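PDB 5HAM: RickCE from Rickettsia bellii, which is a CE-clan effector deubiquitinase that probably cleaves ubiquitin from substrate proteins, represented here by a piece that includes its catalytic domain. Local coordinates for residues Tyr7-Asn12 and Arg241-His246. Sequence-based numbering, arbitrary orientation.
Sequences YWYTEN and RLREHH
Arg243 reaches from helix 238-251 across to the loop that precedes helix 11-20 and fits its guanidinium between the side chains of Tyr7 and Tyr9. With CG anti to the backbone N (chi1 -171°) the chain leaves the helix extended, and the bend at chi3 turns the guanidinium flat onto the Tyr7 ring. The two planes lie 24° apart, and Arg243 CZ stands 3.7 Å from the centroid of that ring, a cation-pi stack displaced toward CD1. The same guanidinium grips the backbone of the residue it stacks on: Arg243 NH2 donates to Tyr7 O at 2.6 Å in a nearly straight bond that lies in the carbonyl plane on a lone pair, while the bond from Arg243 NH1 to this oxygen, 3.2 Å long, is weak. A further bond from NH2 to Trp261 O gives the group a second backbone anchor, which, with the stack, should hold the group's rotation. Over its other face comes Tyr9, turned almost perpendicular, with its CE1 edge 3.8 Å from Arg243 NH2.

Three residues on, His246 takes up the far end of Tyr9. Tyr9 OH and His246 ND1 are hydrogen-bonded at 2.6 Å, each group meeting the other at its edge, and the ring planes are inclined by 62°. This pairing gives a hydroxyl and an imidazole nitrogen on two buried residues a partner each, with either able to be the donor.

The contact thus fastens the loop leading into helix 11-20 to helix 238-251, tying together parts of the chain remote in sequence. Val213 of helix 211-223 packs against both Tyr9 and His246, as does Leu17 of helix 11-20, while Tyr9 O receives a weak hydrogen bond from Trp147 NE1 at the start of strand 147-155.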
loop_
_atom_site.group_PDB
_atom_site.type_symbol
_atom_site.label_atom_id
_atom_site.label_comp_id
_atom_site.label_asym_id
_atom_site.label_seq_id
_atom_site.Cartn_x
_atom_site.Cartn_y
_atom_site.Cartn_z
ATOM N N TYR A 7 -2.418 -4.226 15.971
ATOM C CA TYR A 7 -2.442 -5.430 15.169
ATOM C C TYR A 7 -1.869 -5.129 13.778
ATOM O O TYR A 7 -1.107 -5.926 13.251
ATOM C CB TYR A 7 -3.852 -6.025 15.066
ATOM C CG TYR A 7 -3.943 -7.316 15.816
ATOM C CD1 TYR A 7 -2.889 -7.724 16.608
ATOM C CD2 TYR A 7 -5.055 -8.142 15.731
ATOM C CE1 TYR A 7 -2.927 -8.899 17.319
ATOM C CE2 TYR A 7 -5.097 -9.343 16.439
ATOM C CZ TYR A 7 -4.018 -9.705 17.233
ATOM O OH TYR A 7 -3.991 -10.861 17.964
ATOM N N TRP A 8 -2.216 -3.976 13.200
ATOM C CA TRP A 8 -1.840 -3.684 11.816
ATOM C C TRP A 8 -0.353 -3.432 11.681
ATOM O O TRP A 8 0.194 -2.571 12.354
ATOM C CB TRP A 8 -2.636 -2.504 11.243
ATOM C CG TRP A 8 -4.116 -2.765 11.181
ATOM C CD1 TRP A 8 -4.848 -3.549 12.033
ATOM C CD2 TRP A 8 -5.041 -2.254 10.217
ATOM N NE1 TRP A 8 -6.169 -3.547 11.667
ATOM C CE2 TRP A 8 -6.318 -2.762 10.549
ATOM C CE3 TRP A 8 -4.922 -1.404 9.111
ATOM C CZ2 TRP A 8 -7.463 -2.457 9.810
ATOM C CZ3 TRP A 8 -6.056 -1.105 8.371
ATOM C CH2 TRP A 8 -7.314 -1.632 8.726
ATOM N N TYR A 9 0.292 -4.200 10.808
ATOM C CA TYR A 9 1.714 -4.034 10.531
ATOM C C TYR A 9 1.964 -2.705 9.847
ATOM O O TYR A 9 1.156 -2.251 9.040
ATOM C CB TYR A 9 2.236 -5.118 9.582
ATOM C CG TYR A 9 2.474 -6.476 10.170
ATOM C CD1 TYR A 9 1.790 -6.907 11.291
ATOM C CD2 TYR A 9 3.388 -7.341 9.589
ATOM C CE1 TYR A 9 2.014 -8.168 11.821
ATOM C CE2 TYR A 9 3.626 -8.598 10.113
ATOM C CZ TYR A 9 2.936 -9.008 11.225
ATOM O OH TYR A 9 3.161 -10.260 11.742
ATOM N N THR A 10 3.101 -2.099 10.142
ATOM C CA THR A 10 3.541 -0.957 9.367
ATOM C C THR A 10 4.668 -1.415 8.453
ATOM O O THR A 10 5.173 -2.534 8.592
ATOM C CB THR A 10 4.066 0.127 10.280
ATOM O OG1 THR A 10 5.347 -0.275 10.775
ATOM C CG2 THR A 10 3.120 0.298 11.449
ATOM N N GLU A 11 5.059 -0.549 7.523
ATOM C CA GLU A 11 6.129 -0.853 6.579
ATOM C C GLU A 11 7.416 -1.257 7.298
ATOM O O GLU A 11 8.211 -2.043 6.790
ATOM C CB GLU A 11 6.389 0.361 5.686
ATOM C CG GLU A 11 7.398 0.125 4.585
ATOM C CD GLU A 11 7.643 1.370 3.750
ATOM O OE1 GLU A 11 6.876 2.354 3.903
ATOM O OE2 GLU A 11 8.600 1.364 2.941
ATOM N N ASN A 12 7.601 -0.709 8.489
ATOM C CA ASN A 12 8.804 -0.918 9.250
ATOM C C ASN A 12 8.972 -2.383 9.626
ATOM O O ASN A 12 10.040 -2.954 9.441
ATOM C CB ASN A 12 8.790 -0.029 10.491
ATOM C CG ASN A 12 10.125 0.037 11.156
ATOM O OD1 ASN A 12 10.251 -0.223 12.353
ATOM N ND2 ASN A 12 11.153 0.364 10.378
ATOM N N ARG A 241 -0.440 -17.788 14.463
ATOM C CA ARG A 241 0.838 -18.484 14.616
ATOM C C ARG A 241 1.946 -17.768 13.843
ATOM O O ARG A 241 3.086 -17.670 14.307
ATOM C CB ARG A 241 0.726 -19.939 14.152
ATOM C CG ARG A 241 -0.488 -20.683 14.704
ATOM C CD ARG A 241 -0.684 -22.016 13.974
ATOM N NE ARG A 241 -2.072 -22.263 13.584
ATOM C CZ ARG A 241 -2.986 -22.831 14.369
ATOM N NH1 ARG A 241 -2.667 -23.212 15.603
ATOM N NH2 ARG A 241 -4.224 -23.016 13.921
ATOM N N LEU A 242 1.605 -17.272 12.659
ATOM C CA LEU A 242 2.555 -16.525 11.858
ATOM C C LEU A 242 2.952 -15.263 12.610
ATOM O O LEU A 242 4.133 -14.911 12.678
ATOM C CB LEU A 242 1.950 -16.166 10.508
ATOM C CG LEU A 242 1.920 -17.220 9.403
ATOM C CD1 LEU A 242 1.120 -16.688 8.206
ATOM C CD2 LEU A 242 3.344 -17.568 8.990
ATOM N N ARG A 243 1.957 -14.599 13.192
ATOM C CA ARG A 243 2.184 -13.359 13.934
ATOM C C ARG A 243 3.076 -13.592 15.166
ATOM O O ARG A 243 3.986 -12.804 15.453
ATOM C CB ARG A 243 0.844 -12.720 14.329
ATOM C CG ARG A 243 0.971 -11.335 14.909
ATOM C CD ARG A 243 -0.341 -10.834 15.461
ATOM N NE ARG A 243 -1.288 -10.425 14.425
ATOM C CZ ARG A 243 -1.417 -9.171 13.993
ATOM N NH1 ARG A 243 -2.310 -8.876 13.061
ATOM N NH2 ARG A 243 -0.646 -8.213 14.496
ATOM N N GLU A 244 2.810 -14.682 15.883
ATOM C CA GLU A 244 3.619 -15.052 17.034
ATOM C C GLU A 244 5.032 -15.276 16.559
ATOM O O GLU A 244 5.973 -14.702 17.092
ATOM C CB GLU A 244 3.073 -16.312 17.710
ATOM C CG GLU A 244 1.789 -16.071 18.496
ATOM C CD GLU A 244 1.124 -17.351 18.995
ATOM O OE1 GLU A 244 1.775 -18.422 19.011
ATOM O OE2 GLU A 244 -0.063 -17.282 19.372
ATOM N N HIS A 245 5.159 -16.096 15.524
ATOM C CA HIS A 245 6.441 -16.391 14.919
ATOM C C HIS A 245 7.169 -15.113 14.516
ATOM O O HIS A 245 8.354 -14.956 14.808
ATOM C CB HIS A 245 6.226 -17.308 13.717
ATOM C CG HIS A 245 7.505 -17.716 13.024
ATOM N ND1 HIS A 245 8.490 -18.418 13.668
ATOM C CD2 HIS A 245 7.913 -17.508 11.759
ATOM C CE1 HIS A 245 9.486 -18.626 12.808
ATOM N NE2 HIS A 245 9.167 -18.098 11.655
ATOM N N HIS A 246 6.459 -14.203 13.850
ATOM C CA HIS A 246 7.028 -12.915 13.446
ATOM C C HIS A 246 7.510 -12.101 14.642
ATOM O O HIS A 246 8.531 -11.425 14.567
ATOM C CB HIS A 246 5.996 -12.072 12.697
ATOM C CG HIS A 246 5.663 -12.596 11.338
ATOM N ND1 HIS A 246 4.627 -12.084 10.594
ATOM C CD2 HIS A 246 6.222 -13.571 10.592
ATOM C CE1 HIS A 246 4.562 -12.725 9.433
ATOM N NE2 HIS A 246 5.530 -13.634 9.414
#